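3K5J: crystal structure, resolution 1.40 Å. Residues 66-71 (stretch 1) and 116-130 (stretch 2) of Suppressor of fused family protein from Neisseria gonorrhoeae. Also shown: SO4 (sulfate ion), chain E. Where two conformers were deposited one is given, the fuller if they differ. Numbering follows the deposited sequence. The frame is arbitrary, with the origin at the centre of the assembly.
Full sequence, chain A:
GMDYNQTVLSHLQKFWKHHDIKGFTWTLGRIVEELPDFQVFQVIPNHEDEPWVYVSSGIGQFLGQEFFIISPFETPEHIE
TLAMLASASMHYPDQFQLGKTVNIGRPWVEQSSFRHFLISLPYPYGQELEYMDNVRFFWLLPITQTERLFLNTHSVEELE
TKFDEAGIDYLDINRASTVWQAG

Stretch 1, residues 66-71: EFFIIS
Stretch 2 (116-130) HFLISLPYPYGQELE

What forms the apolar centre of the contact? Phe68, with 71 Å² covered, takes the largest share of the 373 Å² buried, both sides summed; its ring (chi1 64°, p; chi2 90°) offers carbon to three neighbours. Phe68 CZ lies 3.6 Å from Pro122 CB, at the ring edge; Phe68 CE2 is 3.8 Å from Leu129 CD2, and Phe68 CE1 is 3.8 Å from Tyr125 CE2. The Phe68 and Tyr125 rings meet obliquely, centroids 5.8 Å apart and planes at 53°. Ile70 CD1 (m, t) sits 3.6 Å from Tyr125 CE2 and 3.8 Å from Pro124 CG.

How do the other strand residues join? Residues 66-71 are extended, so successive side chains alternate. Phe67 (m, chi2 -78°) brings CE1 to 3.8 Å from Ile119 CG2; Ile69 (m, t) brings CD1 to 3.9 Å from Phe117 CZ. Residues 67-70 are all buried, suiting their apolar side chains. The CA-to-CB bonds of Phe67, Phe68 and Ile69 leave sideways, the side-chain ends coming nearer; those of Ile70, Phe117 (m, chi2 -61°) and Ile119 (m, t) point toward the other stretch. Along strand 116-120 the CA-to-CA register runs in opposite order, Phe67-Ile119 8.1 Å and Ile69-Phe117 9.3 Å; beyond it, in the same order, Phe68-Pro122 8.8 Å and Ile70-Pro124 9.5 Å. No hydrogen bond crosses.

What shapes the segment after the strand? Pro122 O accepts from Tyr125 N at 3.0 Å and Gly126 N at 2.9 Å, making a compact turn. The CA-to-CB bonds of Pro124, Tyr125 (m, chi2 -53°) and Leu129 (t, p) point toward stretch 1, that of Pro122 sideways. Gly126 (phi/psi 87/-173) occupies the N-cap position before helix 127-130; a CB would jam against the preceding carbonyl.

Where does polarity appear? Outside the apolar packing: Ser120 OG (m) donates to Leu118 O at 3.0 Å, and His116 NE2 makes a weak 3.2 Å hydrogen bond to sulfate O3.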

# COMPACT_ATOMS: atom_id res chain seq x y z
N GLU A 66 -3.61 8.26 -1.21
CA GLU A 66 -3.57 7.24 -0.18
C GLU A 66 -2.85 6.02 -0.73
O GLU A 66 -2.57 5.94 -1.94
CB GLU A 66 -4.97 6.83 0.23
CG GLU A 66 -5.85 7.93 0.78
CD GLU A 66 -5.46 8.57 2.10
OE1 GLU A 66 -4.53 8.06 2.77
OE2 GLU A 66 -6.08 9.62 2.44
N PHE A 67 -2.58 5.05 0.15
CA PHE A 67 -1.81 3.87 -0.19
C PHE A 67 -2.53 2.61 0.31
O PHE A 67 -3.21 2.64 1.35
CB PHE A 67 -0.43 3.95 0.45
CG PHE A 67 0.36 5.15 0.01
CD1 PHE A 67 0.99 5.15 -1.24
CD2 PHE A 67 0.36 6.31 0.74
CE1 PHE A 67 1.66 6.27 -1.67
CE2 PHE A 67 1.01 7.45 0.26
CZ PHE A 67 1.65 7.43 -0.93
N PHE A 68 -2.37 1.48 -0.38
CA PHE A 68 -2.93 0.24 0.10
C PHE A 68 -2.00 -0.94 -0.09
O PHE A 68 -1.16 -0.96 -1.00
CB PHE A 68 -4.31 -0.06 -0.53
CG PHE A 68 -4.30 -0.27 -1.99
CD1 PHE A 68 -4.11 -1.57 -2.50
CD2 PHE A 68 -4.50 0.76 -2.87
CE1 PHE A 68 -4.07 -1.79 -3.87
CE2 PHE A 68 -4.48 0.52 -4.23
CZ PHE A 68 -4.26 -0.74 -4.74
N ILE A 69 -2.19 -1.94 0.76
CA ILE A 69 -1.44 -3.21 0.78
C ILE A 69 -2.44 -4.34 0.54
O ILE A 69 -3.51 -4.37 1.22
CB ILE A 69 -0.73 -3.41 2.12
CG1 ILE A 69 0.30 -2.32 2.39
CG2 ILE A 69 -0.08 -4.81 2.19
CD1 ILE A 69 0.71 -2.13 3.86
N ILE A 70 -2.10 -5.24 -0.37
CA ILE A 70 -2.90 -6.45 -0.63
C ILE A 70 -2.19 -7.62 0.05
O ILE A 70 -1.04 -7.91 -0.26
CB ILE A 70 -3.13 -6.75 -2.14
CG1 ILE A 70 -3.46 -5.48 -2.95
CG2 ILE A 70 -4.18 -7.86 -2.31
CD1 ILE A 70 -3.53 -5.73 -4.46
N SER A 71 -2.85 -8.24 1.02
CA SER A 71 -2.22 -9.23 1.89
C SER A 71 -2.85 -10.60 1.76
O SER A 71 -4.08 -10.73 1.76
CB SER A 71 -2.32 -8.80 3.35
OG SER A 71 -1.57 -9.64 4.20
N HIS A 116 10.74 -3.80 1.09
CA HIS A 116 10.43 -2.58 0.35
C HIS A 116 9.12 -2.72 -0.39
O HIS A 116 8.80 -3.80 -0.87
CB HIS A 116 11.52 -2.26 -0.69
CG HIS A 116 12.88 -2.07 -0.12
ND1 HIS A 116 13.70 -3.15 0.13
CD2 HIS A 116 13.57 -0.95 0.24
CE1 HIS A 116 14.84 -2.70 0.62
NE2 HIS A 116 14.80 -1.38 0.69
N PHE A 117 8.46 -1.59 -0.59
CA PHE A 117 7.36 -1.47 -1.54
C PHE A 117 7.78 -0.57 -2.69
O PHE A 117 8.54 0.35 -2.49
CB PHE A 117 6.15 -0.78 -0.89
CG PHE A 117 5.53 -1.52 0.29
CD1 PHE A 117 5.00 -2.81 0.15
CD2 PHE A 117 5.35 -0.86 1.50
CE1 PHE A 117 4.36 -3.43 1.20
CE2 PHE A 117 4.73 -1.49 2.55
CZ PHE A 117 4.23 -2.78 2.40
N LEU A 118 7.24 -0.85 -3.85
CA LEU A 118 7.25 0.06 -4.99
C LEU A 118 5.87 0.71 -5.12
O LEU A 118 4.87 0.01 -5.22
CB LEU A 118 7.55 -0.66 -6.28
CG LEU A 118 7.53 0.15 -7.60
CD1 LEU A 118 8.57 1.30 -7.56
CD2 LEU A 118 7.66 -0.75 -8.85
N ILE A 119 5.83 2.03 -5.03
CA ILE A 119 4.56 2.80 -5.12
C ILE A 119 4.11 2.72 -6.58
O ILE A 119 4.81 3.20 -7.48
CB ILE A 119 4.69 4.25 -4.63
CG1 ILE A 119 5.13 4.27 -3.15
CG2 ILE A 119 3.37 4.96 -4.84
CD1 ILE A 119 5.46 5.62 -2.58
N SER A 120 2.98 2.07 -6.79
CA SER A 120 2.49 1.69 -8.10
C SER A 120 1.05 2.12 -8.38
O SER A 120 0.27 2.34 -7.45
CB SER A 120 2.58 0.18 -8.25
OG SER A 120 3.90 -0.30 -8.02
N LEU A 121 0.70 2.21 -9.65
CA LEU A 121 -0.70 2.35 -10.01
C LEU A 121 -1.43 1.06 -9.59
O LEU A 121 -0.81 -0.01 -9.47
CB LEU A 121 -0.86 2.60 -11.49
CG LEU A 121 -0.35 3.92 -12.01
CD1 LEU A 121 -0.36 3.99 -13.53
CD2 LEU A 121 -1.08 5.13 -11.36
N PRO A 122 -2.75 1.15 -9.33
CA PRO A 122 -3.48 0.02 -8.68
C PRO A 122 -3.93 -1.00 -9.73
O PRO A 122 -5.12 -1.22 -9.94
CB PRO A 122 -4.64 0.75 -7.99
CG PRO A 122 -4.92 1.92 -8.88
CD PRO A 122 -3.53 2.40 -9.27
N TYR A 123 -2.97 -1.65 -10.37
CA TYR A 123 -3.24 -2.54 -11.49
C TYR A 123 -4.26 -3.65 -11.21
O TYR A 123 -5.05 -3.98 -12.10
CB TYR A 123 -1.93 -3.14 -12.01
CG TYR A 123 -0.96 -2.11 -12.56
CD1 TYR A 123 -1.30 -1.32 -13.63
CD2 TYR A 123 0.27 -1.89 -11.96
CE1 TYR A 123 -0.41 -0.38 -14.13
CE2 TYR A 123 1.17 -0.97 -12.45
CZ TYR A 123 0.83 -0.19 -13.52
OH TYR A 123 1.73 0.74 -13.97
N PRO A 124 -4.31 -4.22 -9.97
CA PRO A 124 -5.31 -5.28 -9.75
C PRO A 124 -6.76 -4.84 -9.80
O PRO A 124 -7.67 -5.66 -10.00
CB PRO A 124 -4.95 -5.81 -8.35
CG PRO A 124 -3.48 -5.50 -8.23
CD PRO A 124 -3.33 -4.17 -8.87
N TYR A 125 -6.97 -3.53 -9.62
CA TYR A 125 -8.28 -2.96 -9.40
C TYR A 125 -8.78 -1.94 -10.43
O TYR A 125 -9.98 -1.86 -10.70
CB TYR A 125 -8.34 -2.39 -7.98
CG TYR A 125 -8.02 -3.42 -6.93
CD1 TYR A 125 -8.72 -4.62 -6.91
CD2 TYR A 125 -7.04 -3.22 -5.99
CE1 TYR A 125 -8.43 -5.61 -5.99
CE2 TYR A 125 -6.74 -4.19 -5.05
CZ TYR A 125 -7.45 -5.37 -5.01
OH TYR A 125 -7.10 -6.33 -4.06
N GLY A 126 -7.85 -1.18 -11.00
CA GLY A 126 -8.21 -0.24 -12.07
C GLY A 126 -8.66 1.14 -11.62
O GLY A 126 -8.63 1.49 -10.43
N GLN A 127 -9.12 1.91 -12.60
CA GLN A 127 -9.37 3.30 -12.43
C GLN A 127 -10.50 3.61 -11.46
O GLN A 127 -10.48 4.66 -10.81
CB GLN A 127 -9.69 3.95 -13.77
CG GLN A 127 -9.69 5.49 -13.72
CD GLN A 127 -10.09 6.06 -15.03
OE1 GLN A 127 -11.27 5.99 -15.41
NE2 GLN A 127 -9.12 6.60 -15.76
N GLU A 128 -11.47 2.71 -11.32
CA GLU A 128 -12.58 2.96 -10.38
C GLU A 128 -12.08 3.06 -8.94
O GLU A 128 -12.65 3.81 -8.14
CB GLU A 128 -13.66 1.87 -10.45
CG GLU A 128 -14.93 2.19 -9.63
CD GLU A 128 -15.98 1.11 -9.72
OE1 GLU A 128 -15.76 0.10 -10.41
OE2 GLU A 128 -17.02 1.27 -9.08
N LEU A 129 -11.02 2.33 -8.62
CA LEU A 129 -10.36 2.47 -7.33
C LEU A 129 -9.34 3.63 -7.35
O LEU A 129 -9.26 4.39 -6.39
CB LEU A 129 -9.69 1.19 -6.90
CG LEU A 129 -9.04 1.27 -5.50
CD1 LEU A 129 -10.09 1.45 -4.37
CD2 LEU A 129 -8.15 0.01 -5.20
N GLU A 130 -8.59 3.78 -8.44
CA GLU A 130 -7.52 4.76 -8.55
C GLU A 130 -7.92 6.19 -8.16
O GLU A 130 -7.15 6.85 -7.48
CB GLU A 130 -6.95 4.73 -9.98
CG GLU A 130 -5.70 5.59 -10.19
CD GLU A 130 -5.44 5.89 -11.64
OE1 GLU A 130 -6.30 5.57 -12.50
OE2 GLU A 130 -4.34 6.41 -11.90
S SO4 E . 16.60 2.63 0.97
O1 SO4 E . 17.90 1.95 1.02
O2 SO4 E . 16.83 3.81 0.15
O3 SO4 E . 15.62 1.70 0.33
O4 SO4 E . 16.24 3.07 2.33